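Long-range contacts in acetyltransferase of GNAT family (Staphylococcus aureus subsp. aureus Mu50, PDB 3D8P), which probably transfers an acetyl group from acetyl-coenzyme A to an acceptor that is not established here: residues 66-70 against 81-87; 71-75 against 144-148; 133-138 against 155-159; 53-57 against 102-107. All blocks are in the same frame, centred on the assembly; numbering follows the deposited sequence.

Contact 1 of 4, residues 66-70 against 81-87; sequences VGTIG and LKKMFVD. With EDO (1,2-ethanediol), chain G; EDO (1,2-ethanediol), chain F; ACT (acetate ion), chain E.
Strands 67-70 and 81-86 form an antiparallel hairpin, their directions 169° apart and their axes 4.5 Å apart. Val66 O accepts from Asp87 N (2.8 Å). With Gly67, Val66 forms a classic bulge opposite Ala58 of the neighbouring strand 54-59. Gly67 makes a non-hydrogen-bonded pair with Val86 (CA to CA 4.2 Å). Thr68 and Phe85 are a hydrogen-bonded pair (Thr68 N to Phe85 O 2.8 Å). A p rotamer lets Thr68 OG1 donate to Lys83 O (2.8 Å), a carbonyl displaced by the bulge that follows. There the register slips by one residue, with Lys83 at left-handed helical angles (49°/51°). Such a bulge in the fourth strand is a hallmark of the GNAT fold, opening the acetyl-CoA cleft beside the fifth. Consistent with such a cleft, Met84 N (selenomethionine) donates to ethanediol O2 (chain G, 2.9 Å) and Val86 N to acetate OXT (3.3 Å), both probably from the crystallisation liquor. Ile69 (t/t) fills apolar space beneath helix 95-109, CD1 3.8 Å from Leu81 CD1 and 4.0 Å from Met84 SE. Gly70 N bonds Lys82 O (2.7 Å); a beta carbon on Gly70 would lie only 3.2 Å from Lys82 O, so the bare CA suits this close pairing.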
loop_
_atom_site.group_PDB
_atom_site.type_symbol
_atom_site.label_atom_id
_atom_site.label_comp_id
_atom_site.label_asym_id
_atom_site.label_seq_id
_atom_site.Cartn_x
_atom_site.Cartn_y
_atom_site.Cartn_z
ATOM N N VAL A 66 -6.862 6.949 -8.908
ATOM C CA VAL A 66 -7.274 5.657 -9.447
ATOM C C VAL A 66 -6.455 4.514 -8.793
ATOM O O VAL A 66 -6.742 3.348 -9.005
ATOM C CB VAL A 66 -7.259 5.603 -11.028
ATOM C CG1 VAL A 66 -8.221 6.634 -11.628
ATOM C CG2 VAL A 66 -5.855 5.751 -11.603
ATOM N N GLY A 67 -5.463 4.866 -7.967
ATOM C CA GLY A 67 -4.692 3.916 -7.238
ATOM C C GLY A 67 -3.893 4.542 -6.099
ATOM O O GLY A 67 -3.582 5.754 -6.102
ATOM N N THR A 68 -3.547 3.708 -5.120
ATOM C CA THR A 68 -2.810 4.163 -3.954
ATOM C C THR A 68 -1.791 3.129 -3.512
ATOM O O THR A 68 -1.948 1.923 -3.773
ATOM C CB THR A 68 -3.765 4.461 -2.726
ATOM O OG1 THR A 68 -4.416 3.260 -2.320
ATOM C CG2 THR A 68 -4.827 5.536 -3.069
ATOM N N ILE A 69 -0.756 3.598 -2.823
ATOM C CA ILE A 69 0.223 2.679 -2.220
ATOM C C ILE A 69 0.996 3.436 -1.157
ATOM O O ILE A 69 1.465 4.529 -1.395
ATOM C CB ILE A 69 1.190 2.047 -3.282
ATOM C CG1 ILE A 69 1.795 0.734 -2.784
ATOM C CG2 ILE A 69 2.302 3.030 -3.684
ATOM C CD1 ILE A 69 2.660 0.039 -3.837
ATOM N N GLY A 70 1.106 2.840 0.017
ATOM C CA GLY A 70 1.860 3.398 1.126
ATOM C C GLY A 70 2.992 2.481 1.572
ATOM O O GLY A 70 2.973 1.275 1.325
ATOM N N LEU A 81 4.494 -2.458 3.476
ATOM C CA LEU A 81 3.579 -1.935 2.457
ATOM C C LEU A 81 2.186 -1.778 3.079
ATOM O O LEU A 81 1.751 -2.621 3.848
ATOM C CB LEU A 81 3.546 -2.844 1.235
ATOM C CG LEU A 81 3.151 -2.242 -0.105
ATOM C CD1 LEU A 81 4.253 -1.300 -0.634
ATOM C CD2 LEU A 81 2.855 -3.322 -1.150
ATOM N N LYS A 82 1.535 -0.660 2.776
ATOM C CA LYS A 82 0.226 -0.336 3.291
ATOM C C LYS A 82 -0.685 0.265 2.235
ATOM O O LYS A 82 -0.227 0.870 1.266
ATOM C CB LYS A 82 0.338 0.642 4.450
ATOM C CG LYS A 82 1.297 0.183 5.551
ATOM C CD LYS A 82 0.751 0.427 6.923
ATOM C CE LYS A 82 -0.121 -0.715 7.366
ATOM N NZ LYS A 82 0.696 -1.919 7.719
ATOM N N LYS A 83 -1.984 0.025 2.411
ATOM C CA LYS A 83 -3.052 0.682 1.643
ATOM C C LYS A 83 -2.833 0.674 0.143
ATOM O O LYS A 83 -2.902 1.729 -0.495
ATOM C CB LYS A 83 -3.223 2.138 2.132
ATOM C CG LYS A 83 -3.362 2.320 3.634
ATOM C CD LYS A 83 -4.604 1.673 4.251
ATOM C CE LYS A 83 -4.599 1.871 5.775
ATOM N NZ LYS A 83 -5.568 1.030 6.504
HETATM N N MSE A 84 -2.549 -0.498 -0.416
HETATM C CA MSE A 84 -2.465 -0.641 -1.858
HETATM C C MSE A 84 -3.843 -0.976 -2.437
HETATM O O MSE A 84 -4.452 -1.975 -2.082
HETATM C CB MSE A 84 -1.442 -1.673 -2.297
HETATM C CG MSE A 84 -1.255 -1.595 -3.813
HETATM SE SE MSE A 84 0.019 -2.846 -4.462
HETATM C CE MSE A 84 0.074 -2.135 -6.235
ATOM N N PHE A 85 -4.328 -0.097 -3.297
ATOM C CA PHE A 85 -5.662 -0.192 -3.882
ATOM C C PHE A 85 -5.626 0.338 -5.306
ATOM O O PHE A 85 -4.871 1.256 -5.594
ATOM C CB PHE A 85 -6.675 0.613 -3.077
ATOM C CG PHE A 85 -6.986 0.030 -1.755
ATOM C CD1 PHE A 85 -7.934 -0.983 -1.632
ATOM C CD2 PHE A 85 -6.355 0.490 -0.621
ATOM C CE1 PHE A 85 -8.233 -1.546 -0.396
ATOM C CE2 PHE A 85 -6.636 -0.093 0.623
ATOM C CZ PHE A 85 -7.574 -1.105 0.723
ATOM N N VAL A 86 -6.447 -0.245 -6.181
ATOM C CA VAL A 86 -6.542 0.158 -7.576
ATOM C C VAL A 86 -8.000 0.135 -7.944
ATOM O O VAL A 86 -8.708 -0.800 -7.633
ATOM C CB VAL A 86 -5.733 -0.772 -8.519
ATOM C CG1 VAL A 86 -5.983 -0.416 -10.016
ATOM C CG2 VAL A 86 -4.247 -0.701 -8.179
ATOM N N ASP A 87 -8.457 1.197 -8.582
ATOM C CA ASP A 87 -9.830 1.287 -9.040
ATOM C C ASP A 87 -10.166 0.037 -9.890
ATOM O O ASP A 87 -9.355 -0.391 -10.714
ATOM C CB ASP A 87 -9.993 2.580 -9.834
ATOM C CG ASP A 87 -11.431 2.905 -10.126
ATOM O OD1 ASP A 87 -12.080 2.123 -10.844
ATOM O OD2 ASP A 87 -11.904 3.959 -9.647
HETATM C C1 EDO G . -0.606 -4.398 2.164
HETATM O O1 EDO G . -1.711 -4.351 3.055
HETATM C C2 EDO G . -0.715 -3.320 1.104
HETATM O O2 EDO G . -2.093 -3.018 0.968
HETATM C C1 EDO F . -5.381 -4.396 -0.222
HETATM O O1 EDO F . -4.557 -3.349 0.320
HETATM C C2 EDO F . -4.531 -5.491 -0.838
HETATM O O2 EDO F . -3.798 -6.198 0.182
HETATM C C ACT E . -7.483 -4.087 -4.341
HETATM O O ACT E . -7.016 -5.247 -4.146
HETATM O OXT ACT E . -6.865 -3.289 -5.094
HETATM C CH3 ACT E . -8.755 -3.656 -3.698
#

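Contact 2 of 4, residues 71-75 against 144-148; sequences LIRLD and PSSFP
Where strand 71-73 runs out into an extended loop, its side chains meet a type I turn from Pro144 to Phe147, closed by Phe147 N bonding to Pro144 O at 3.1 Å. The two segments do not pair as strands; their backbones come nearest at Leu74 and Ser146, CA to CA 5.8 Å. Leu74, in the m/t rotamer, points at the turn and is the centre of the contact. Its CD1 lies 4.2 Å from Pro144 CG and 4.1 Å from Phe147 CB, near the plane of the Phe147 ring at its edge, while its CD2 reaches Pro148 CD at 4.1 Å. A forked, flexible leucine suits this place because its two methyls reach different prolines, CD1 Pro144 and CD2 Pro148. Two residues earlier Ile72, with chi1 p and chi2 t, extends CD1 to 3.8 Å from Pro148 CG. Phe147 takes chi1 t, which carries its ring to Tyr116 of strand 114-119 and Ala80 of strand 78-86, so the turn is held against the sheet. Prolines at both ends of the segment stiffen it and offer apolar surface. Ser146, with chi1 p, swings OG to 3.1 Å from Asp75 N and accepts its hydrogen; the same OG is 3.5 Å from Leu74 CB. The chemistry is thus mostly hydrophobic, with one side-chain-to-backbone hydrogen bond giving direction, which fixes the loop beyond strand 136-138 onto the end of strand 65-73.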
loop_
_atom_site.group_PDB
_atom_site.type_symbol
_atom_site.label_atom_id
_atom_site.label_comp_id
_atom_site.label_asym_id
_atom_site.label_seq_id
_atom_site.Cartn_x
_atom_site.Cartn_y
_atom_site.Cartn_z
ATOM N N LEU A 71 3.981 3.069 2.230
ATOM C CA LEU A 71 5.076 2.323 2.809
ATOM C C LEU A 71 5.452 2.946 4.127
ATOM O O LEU A 71 5.640 4.189 4.218
ATOM C CB LEU A 71 6.319 2.328 1.901
ATOM C CG LEU A 71 7.461 1.392 2.334
ATOM C CD1 LEU A 71 7.342 0.003 1.710
ATOM C CD2 LEU A 71 8.817 1.950 2.039
ATOM N N ILE A 72 5.564 2.108 5.160
ATOM C CA ILE A 72 6.177 2.563 6.411
ATOM C C ILE A 72 7.556 1.939 6.583
ATOM O O ILE A 72 7.819 0.809 6.201
ATOM C CB ILE A 72 5.297 2.366 7.694
ATOM C CG1 ILE A 72 4.958 0.907 7.922
ATOM C CG2 ILE A 72 4.018 3.229 7.609
ATOM C CD1 ILE A 72 4.457 0.586 9.346
ATOM N N ARG A 73 8.435 2.707 7.189
ATOM C CA ARG A 73 9.757 2.277 7.496
ATOM C C ARG A 73 9.804 1.589 8.874
ATOM O O ARG A 73 9.302 2.116 9.854
ATOM C CB ARG A 73 10.693 3.486 7.422
ATOM C CG ARG A 73 12.112 3.114 7.707
ATOM C CD ARG A 73 13.099 3.971 6.983
ATOM N NE ARG A 73 14.375 3.256 6.930
ATOM C CZ ARG A 73 15.357 3.520 6.073
ATOM N NH1 ARG A 73 15.217 4.484 5.169
ATOM N NH2 ARG A 73 16.477 2.799 6.114
ATOM N N LEU A 74 10.380 0.387 8.924
ATOM C CA LEU A 74 10.514 -0.385 10.175
ATOM C C LEU A 74 11.932 -0.241 10.677
ATOM O O LEU A 74 12.709 0.451 10.053
ATOM C CB LEU A 74 10.242 -1.862 9.918
ATOM C CG LEU A 74 8.937 -2.239 9.223
ATOM C CD1 LEU A 74 8.889 -3.766 9.126
ATOM C CD2 LEU A 74 7.715 -1.637 9.975
ATOM N N ASP A 75 12.267 -0.892 11.794
ATOM C CA ASP A 75 13.662 -0.952 12.279
ATOM C C ASP A 75 14.485 -1.882 11.358
ATOM O O ASP A 75 13.933 -2.610 10.553
ATOM C CB ASP A 75 13.743 -1.497 13.725
ATOM C CG ASP A 75 15.014 -1.045 14.478
ATOM O OD1 ASP A 75 15.861 -0.296 13.918
ATOM O OD2 ASP A 75 15.171 -1.408 15.667
ATOM N N PRO A 144 9.146 -9.446 11.804
ATOM C CA PRO A 144 10.027 -8.817 12.782
ATOM C C PRO A 144 9.235 -8.089 13.858
ATOM O O PRO A 144 8.076 -7.770 13.647
ATOM C CB PRO A 144 10.825 -7.836 11.927
ATOM C CG PRO A 144 9.953 -7.513 10.825
ATOM C CD PRO A 144 9.164 -8.719 10.525
ATOM N N SER A 145 9.854 -7.823 15.005
ATOM C CA SER A 145 9.154 -7.177 16.119
ATOM C C SER A 145 8.599 -5.761 15.847
ATOM O O SER A 145 7.646 -5.365 16.498
ATOM C CB SER A 145 10.051 -7.139 17.362
ATOM O OG SER A 145 11.213 -6.362 17.086
ATOM N N SER A 146 9.174 -4.999 14.921
ATOM C CA SER A 146 8.667 -3.644 14.661
ATOM C C SER A 146 7.596 -3.617 13.605
ATOM O O SER A 146 7.070 -2.541 13.281
ATOM C CB SER A 146 9.799 -2.628 14.312
ATOM O OG SER A 146 10.543 -3.001 13.172
ATOM N N PHE A 147 7.275 -4.787 13.048
ATOM C CA PHE A 147 6.189 -4.882 12.123
ATOM C C PHE A 147 4.892 -4.832 12.941
ATOM O O PHE A 147 4.691 -5.681 13.825
ATOM C CB PHE A 147 6.291 -6.154 11.279
ATOM C CG PHE A 147 5.136 -6.345 10.331
ATOM C CD1 PHE A 147 3.956 -6.947 10.765
ATOM C CD2 PHE A 147 5.216 -5.920 9.012
ATOM C CE1 PHE A 147 2.873 -7.098 9.895
ATOM C CE2 PHE A 147 4.130 -6.076 8.128
ATOM C CZ PHE A 147 2.969 -6.659 8.571
ATOM N N PRO A 148 4.009 -3.844 12.660
ATOM C CA PRO A 148 2.771 -3.738 13.425
ATOM C C PRO A 148 1.783 -4.840 13.059
ATOM O O PRO A 148 1.358 -4.901 11.917
ATOM C CB PRO A 148 2.202 -2.362 13.023
ATOM C CG PRO A 148 3.173 -1.741 12.110
ATOM C CD PRO A 148 4.096 -2.810 11.615
#

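Contact 3 of 4, residues 133-138 against 155-159; sequences NGFREI and RFYYR
Strand 155-159 lies antiparallel to strand 136-138, the axes 4.3 Å apart at 130°, as the last two strands of the GNAT sheet, the seventh lying between the fifth and the sixth. Arg155, its side chain folded in m/m/m, forms a salt bridge with Glu137 (NE to OE2 2.8 Å); its NH1 pairs with Asp121. Phe156 O accepts from Ile138 N (2.9 Å), and Phe156 CB packs 3.8 Å from Ile138 CG1. A water joins the strand ends, accepting from Phe156 N (2.9 Å) and donating to Ile138 O (2.8 Å) and Glu137 OE2 (2.7 Å). Tyr157 makes a non-hydrogen-bonded pair with Glu137 (CA to CA 4.3 Å), and Glu137 CG lies over its ring. Tyr158 pairs with Arg136 through both backbone bonds: Arg136 N to Tyr158 O 2.8 Å, Tyr158 N to Arg136 O 2.9 Å. Arg159, fully extended, lays CB over the Phe135 ring, 3.5 Å from its centroid, a CH-pi contact. Its chain passes so near Gly134, at phi 87°, that a beta carbon there would fall 2.8 Å from Arg159 NE. Backbone bonding therefore sets the register, aromatic rings and aliphatic stems fill the faces, and charge and water secure the end at Arg155.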
loop_
_atom_site.group_PDB
_atom_site.type_symbol
_atom_site.label_atom_id
_atom_site.label_comp_id
_atom_site.label_asym_id
_atom_site.label_seq_id
_atom_site.Cartn_x
_atom_site.Cartn_y
_atom_site.Cartn_z
ATOM N N ASN A 133 4.684 -10.696 -8.174
ATOM C CA ASN A 133 5.565 -9.544 -8.130
ATOM C C ASN A 133 6.618 -9.580 -7.033
ATOM O O ASN A 133 6.877 -8.573 -6.389
ATOM C CB ASN A 133 4.733 -8.248 -8.113
ATOM C CG ASN A 133 4.098 -7.975 -9.462
ATOM O OD1 ASN A 133 4.773 -7.538 -10.390
ATOM N ND2 ASN A 133 2.810 -8.275 -9.592
ATOM N N GLY A 134 7.225 -10.746 -6.856
ATOM C CA GLY A 134 8.433 -10.922 -6.044
ATOM C C GLY A 134 8.258 -11.164 -4.562
ATOM O O GLY A 134 9.233 -11.161 -3.821
ATOM N N PHE A 135 7.017 -11.362 -4.128
ATOM C CA PHE A 135 6.706 -11.560 -2.721
ATOM C C PHE A 135 6.555 -13.036 -2.400
ATOM O O PHE A 135 5.879 -13.761 -3.113
ATOM C CB PHE A 135 5.415 -10.826 -2.315
ATOM C CG PHE A 135 5.573 -9.357 -2.185
ATOM C CD1 PHE A 135 5.487 -8.539 -3.305
ATOM C CD2 PHE A 135 5.794 -8.778 -0.925
ATOM C CE1 PHE A 135 5.658 -7.162 -3.179
ATOM C CE2 PHE A 135 5.942 -7.418 -0.784
ATOM C CZ PHE A 135 5.886 -6.600 -1.914
ATOM N N ARG A 136 7.169 -13.469 -1.305
ATOM C CA ARG A 136 6.981 -14.847 -0.847
ATOM C C ARG A 136 6.086 -14.784 0.376
ATOM O O ARG A 136 6.099 -13.792 1.086
ATOM C CB ARG A 136 8.330 -15.518 -0.549
ATOM C CG ARG A 136 9.068 -14.993 0.682
ATOM C CD ARG A 136 10.447 -15.633 0.762
ATOM N NE ARG A 136 11.159 -15.231 1.974
ATOM C CZ ARG A 136 11.028 -15.839 3.140
ATOM N NH1 ARG A 136 10.240 -16.893 3.264
ATOM N NH2 ARG A 136 11.698 -15.392 4.183
ATOM N N GLU A 137 5.288 -15.816 0.602
ATOM C CA GLU A 137 4.444 -15.896 1.794
ATOM C C GLU A 137 5.245 -16.365 2.969
ATOM O O GLU A 137 6.003 -17.337 2.864
ATOM C CB GLU A 137 3.220 -16.823 1.602
ATOM C CG GLU A 137 2.185 -16.602 2.715
ATOM C CD GLU A 137 0.824 -17.230 2.480
ATOM O OE1 GLU A 137 0.651 -17.917 1.471
ATOM O OE2 GLU A 137 -0.092 -17.008 3.318
ATOM N N ILE A 138 5.072 -15.653 4.087
ATOM C CA ILE A 138 5.774 -15.929 5.342
ATOM C C ILE A 138 4.752 -16.204 6.458
ATOM O O ILE A 138 3.554 -15.999 6.302
ATOM C CB ILE A 138 6.769 -14.786 5.746
ATOM C CG1 ILE A 138 6.042 -13.483 6.044
ATOM C CG2 ILE A 138 7.758 -14.486 4.616
ATOM C CD1 ILE A 138 6.902 -12.354 6.596
ATOM N N ARG A 155 -2.720 -13.001 6.123
ATOM C CA ARG A 155 -1.734 -13.508 5.169
ATOM C C ARG A 155 -0.585 -12.519 5.147
ATOM O O ARG A 155 -0.806 -11.287 5.095
ATOM C CB ARG A 155 -2.324 -13.678 3.753
ATOM C CG ARG A 155 -3.614 -14.527 3.631
ATOM C CD ARG A 155 -3.382 -16.003 3.543
ATOM N NE ARG A 155 -2.646 -16.378 2.337
ATOM C CZ ARG A 155 -3.159 -16.837 1.195
ATOM N NH1 ARG A 155 -4.469 -16.975 1.010
ATOM N NH2 ARG A 155 -2.329 -17.160 0.213
ATOM N N PHE A 156 0.638 -13.044 5.186
ATOM C CA PHE A 156 1.847 -12.214 5.282
ATOM C C PHE A 156 2.824 -12.537 4.184
ATOM O O PHE A 156 2.957 -13.677 3.788
ATOM C CB PHE A 156 2.507 -12.372 6.667
ATOM C CG PHE A 156 1.580 -12.048 7.781
ATOM C CD1 PHE A 156 1.352 -10.712 8.136
ATOM C CD2 PHE A 156 0.878 -13.052 8.411
ATOM C CE1 PHE A 156 0.435 -10.401 9.139
ATOM C CE2 PHE A 156 -0.065 -12.755 9.379
ATOM C CZ PHE A 156 -0.255 -11.433 9.767
ATOM N N TYR A 157 3.512 -11.521 3.704
ATOM C CA TYR A 157 4.411 -11.666 2.595
ATOM C C TYR A 157 5.658 -10.803 2.772
ATOM O O TYR A 157 5.676 -9.864 3.552
ATOM C CB TYR A 157 3.709 -11.284 1.283
ATOM C CG TYR A 157 2.542 -12.139 0.884
ATOM C CD1 TYR A 157 1.270 -11.885 1.385
ATOM C CD2 TYR A 157 2.688 -13.180 -0.015
ATOM C CE1 TYR A 157 0.169 -12.662 1.006
ATOM C CE2 TYR A 157 1.584 -13.954 -0.415
ATOM C CZ TYR A 157 0.338 -13.687 0.111
ATOM O OH TYR A 157 -0.753 -14.439 -0.243
ATOM N N TYR A 158 6.700 -11.158 2.030
ATOM C CA TYR A 158 7.961 -10.448 2.044
ATOM C C TYR A 158 8.597 -10.465 0.647
ATOM O O TYR A 158 8.595 -11.472 -0.056
ATOM C CB TYR A 158 8.947 -11.021 3.086
ATOM C CG TYR A 158 10.323 -10.367 3.036
ATOM C CD1 TYR A 158 10.575 -9.168 3.682
ATOM C CD2 TYR A 158 11.373 -10.967 2.331
ATOM C CE1 TYR A 158 11.849 -8.562 3.610
ATOM C CE2 TYR A 158 12.623 -10.385 2.253
ATOM C CZ TYR A 158 12.856 -9.171 2.898
ATOM O OH TYR A 158 14.111 -8.607 2.843
ATOM N N ARG A 159 9.118 -9.305 0.266
ATOM C CA ARG A 159 9.885 -9.156 -0.937
ATOM C C ARG A 159 11.235 -8.589 -0.577
ATOM O O ARG A 159 11.325 -7.517 0.013
ATOM C CB ARG A 159 9.215 -8.206 -1.928
ATOM C CG ARG A 159 10.088 -7.957 -3.153
ATOM C CD ARG A 159 9.311 -7.398 -4.322
ATOM N NE ARG A 159 10.207 -7.134 -5.445
ATOM C CZ ARG A 159 9.840 -6.561 -6.589
ATOM N NH1 ARG A 159 8.594 -6.165 -6.794
ATOM N NH2 ARG A 159 10.746 -6.345 -7.524
HETATM O O HOH W 1 0.889 -15.929 5.541
#

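Contact 4 of 4, residues 53-57 against 102-107; sequences GQFWL and KVIMTC
Helix 95-109 of the GNAT fold packs across one face of the mixed sheet, and here its residues 102-107 cross strand 54-57 at 147°, with the axes 9.9 Å apart. Trp56 (chi1 m) and Gln54, two residues apart, both point at the helix, whereas Phe55 between them points away. The broad indole fills the space towards the helix: Val103 CG2 meets its edge 3.8 Å from CD1, and Thr106 OG1 is 3.6 Å from CZ2. Lys102 suits this place because its long aliphatic chain can lie over the indole face and carry the ammonium to its border: CE sits 3.6 Å from the centroid of the six-membered ring, a CH-pi contact, and NZ lies 4.6 Å from that same centroid, 28° off the normal, an off-centre cation-pi interaction. Gln54, with chi1 m and chi2 t, reaches beneath the helix, OE1 lying 3.4 Å from Val103 CA and 3.2 Å from Thr106 CB, with NE2 3.8 Å from Cys107 SG. Thr106 turns its own hydroxyl back to the helix, OG1 donating to Lys102 O at 2.6 Å, satisfying a buried polar group. The glutamine is held from its own strand: Trp56 NE1 donates to Gln54 OE1 at 2.9 Å.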
loop_
_atom_site.group_PDB
_atom_site.type_symbol
_atom_site.label_atom_id
_atom_site.label_comp_id
_atom_site.label_asym_id
_atom_site.label_seq_id
_atom_site.Cartn_x
_atom_site.Cartn_y
_atom_site.Cartn_z
ATOM N N GLY A 53 8.695 7.293 5.378
ATOM C CA GLY A 53 7.942 6.385 4.523
ATOM C C GLY A 53 7.604 7.003 3.187
ATOM O O GLY A 53 8.248 7.949 2.770
ATOM N N GLN A 54 6.583 6.452 2.529
ATOM C CA GLN A 54 6.121 6.884 1.220
ATOM C C GLN A 54 4.606 6.783 1.118
ATOM O O GLN A 54 3.977 5.979 1.767
ATOM C CB GLN A 54 6.698 5.981 0.125
ATOM C CG GLN A 54 8.220 5.951 0.005
ATOM C CD GLN A 54 8.709 4.796 -0.857
ATOM O OE1 GLN A 54 8.230 4.598 -1.955
ATOM N NE2 GLN A 54 9.662 4.021 -0.343
ATOM N N PHE A 55 4.019 7.639 0.302
ATOM C CA PHE A 55 2.631 7.472 -0.084
ATOM C C PHE A 55 2.462 8.098 -1.470
ATOM O O PHE A 55 2.661 9.312 -1.667
ATOM C CB PHE A 55 1.642 8.017 0.961
ATOM C CG PHE A 55 0.339 7.309 0.929
ATOM C CD1 PHE A 55 -0.515 7.462 -0.162
ATOM C CD2 PHE A 55 -0.014 6.424 1.924
ATOM C CE1 PHE A 55 -1.707 6.792 -0.233
ATOM C CE2 PHE A 55 -1.213 5.749 1.864
ATOM C CZ PHE A 55 -2.067 5.929 0.784
ATOM N N TRP A 56 2.133 7.232 -2.431
ATOM C CA TRP A 56 2.005 7.594 -3.835
ATOM C C TRP A 56 0.575 7.393 -4.310
ATOM O O TRP A 56 -0.144 6.504 -3.827
ATOM C CB TRP A 56 2.944 6.747 -4.701
ATOM C CG TRP A 56 4.390 6.791 -4.291
ATOM C CD1 TRP A 56 5.081 5.810 -3.617
ATOM C CD2 TRP A 56 5.328 7.855 -4.520
ATOM N NE1 TRP A 56 6.379 6.206 -3.410
ATOM C CE2 TRP A 56 6.562 7.451 -3.954
ATOM C CE3 TRP A 56 5.251 9.102 -5.157
ATOM C CZ2 TRP A 56 7.704 8.247 -4.006
ATOM C CZ3 TRP A 56 6.374 9.895 -5.203
ATOM C CH2 TRP A 56 7.591 9.468 -4.617
ATOM N N LEU A 57 0.164 8.246 -5.240
ATOM C CA LEU A 57 -1.150 8.155 -5.858
ATOM C C LEU A 57 -0.989 7.971 -7.348
ATOM O O LEU A 57 -0.199 8.666 -7.980
ATOM C CB LEU A 57 -1.952 9.441 -5.634
ATOM C CG LEU A 57 -2.094 9.906 -4.192
ATOM C CD1 LEU A 57 -2.850 11.208 -4.143
ATOM C CD2 LEU A 57 -2.777 8.824 -3.339
ATOM N N LYS A 102 7.396 2.108 -8.275
ATOM C CA LYS A 102 7.734 3.411 -7.714
ATOM C C LYS A 102 8.243 3.254 -6.305
ATOM O O LYS A 102 9.211 3.890 -5.907
ATOM C CB LYS A 102 6.511 4.325 -7.719
ATOM C CG LYS A 102 6.763 5.758 -7.247
ATOM C CD LYS A 102 7.771 6.469 -8.107
ATOM C CE LYS A 102 7.811 7.933 -7.800
ATOM N NZ LYS A 102 8.903 8.610 -8.530
ATOM N N VAL A 103 7.542 2.432 -5.533
ATOM C CA VAL A 103 7.959 2.078 -4.175
ATOM C C VAL A 103 9.334 1.360 -4.213
ATOM O O VAL A 103 10.249 1.768 -3.516
ATOM C CB VAL A 103 6.852 1.229 -3.422
ATOM C CG1 VAL A 103 7.370 0.616 -2.126
ATOM C CG2 VAL A 103 5.616 2.092 -3.118
ATOM N N ILE A 104 9.497 0.333 -5.047
ATOM C CA ILE A 104 10.772 -0.404 -5.086
ATOM C C ILE A 104 11.944 0.521 -5.435
ATOM O O ILE A 104 12.981 0.499 -4.776
ATOM C CB ILE A 104 10.676 -1.649 -5.995
ATOM C CG1 ILE A 104 9.825 -2.703 -5.272
ATOM C CG2 ILE A 104 12.077 -2.237 -6.314
ATOM C CD1 ILE A 104 9.277 -3.716 -6.177
HETATM N N MSE A 105 11.761 1.374 -6.432
HETATM C CA MSE A 105 12.799 2.335 -6.817
HETATM C C MSE A 105 13.132 3.292 -5.670
HETATM O O MSE A 105 14.295 3.588 -5.424
HETATM C CB MSE A 105 12.323 3.133 -8.023
HETATM C CG MSE A 105 13.308 4.120 -8.558
HETATM SE SE MSE A 105 12.377 5.719 -9.222
HETATM C CE MSE A 105 11.711 6.454 -7.501
ATOM N N THR A 106 12.106 3.780 -4.972
ATOM C CA THR A 106 12.311 4.714 -3.863
ATOM C C THR A 106 12.988 4.016 -2.682
ATOM O O THR A 106 13.807 4.612 -1.993
ATOM C CB THR A 106 10.972 5.390 -3.448
ATOM O OG1 THR A 106 10.315 5.892 -4.622
ATOM C CG2 THR A 106 11.183 6.537 -2.418
ATOM N N CYS A 107 12.650 2.753 -2.452
ATOM C CA CYS A 107 13.284 1.969 -1.403
ATOM C C CYS A 107 14.775 1.790 -1.687
ATOM O O CYS A 107 15.601 1.837 -0.772
ATOM C CB CYS A 107 12.642 0.582 -1.308
ATOM S SG CYS A 107 11.039 0.536 -0.569
#

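All four contacts reach the same sheet. Contact 1 is nested within the loop closed by contact 4, centres 11 Å apart: Ile69 O meets Trp56 N at 3.0 Å, and Ile69 CG2 packs 3.5 Å from Val103 CG2. Strand 65-73 runs on into contact 2, where Leu71 N lies 2.9 Å from Gln54 O of contact 4. Contact 2 touches contact 3 through Phe147 CE1 and Phe156 CE1, 4.2 Å apart. Contacts 1 and 3, centres about 17 Å apart, do not touch. The ethanediol and acetate molecules, probably from the crystallisation liquor, lie along strand 81-86 where relatives have their acetyl-CoA cleft. The calcium held by Asp34, Asp36 and Asp37 lies about 12 Å from the Lys83 side chain.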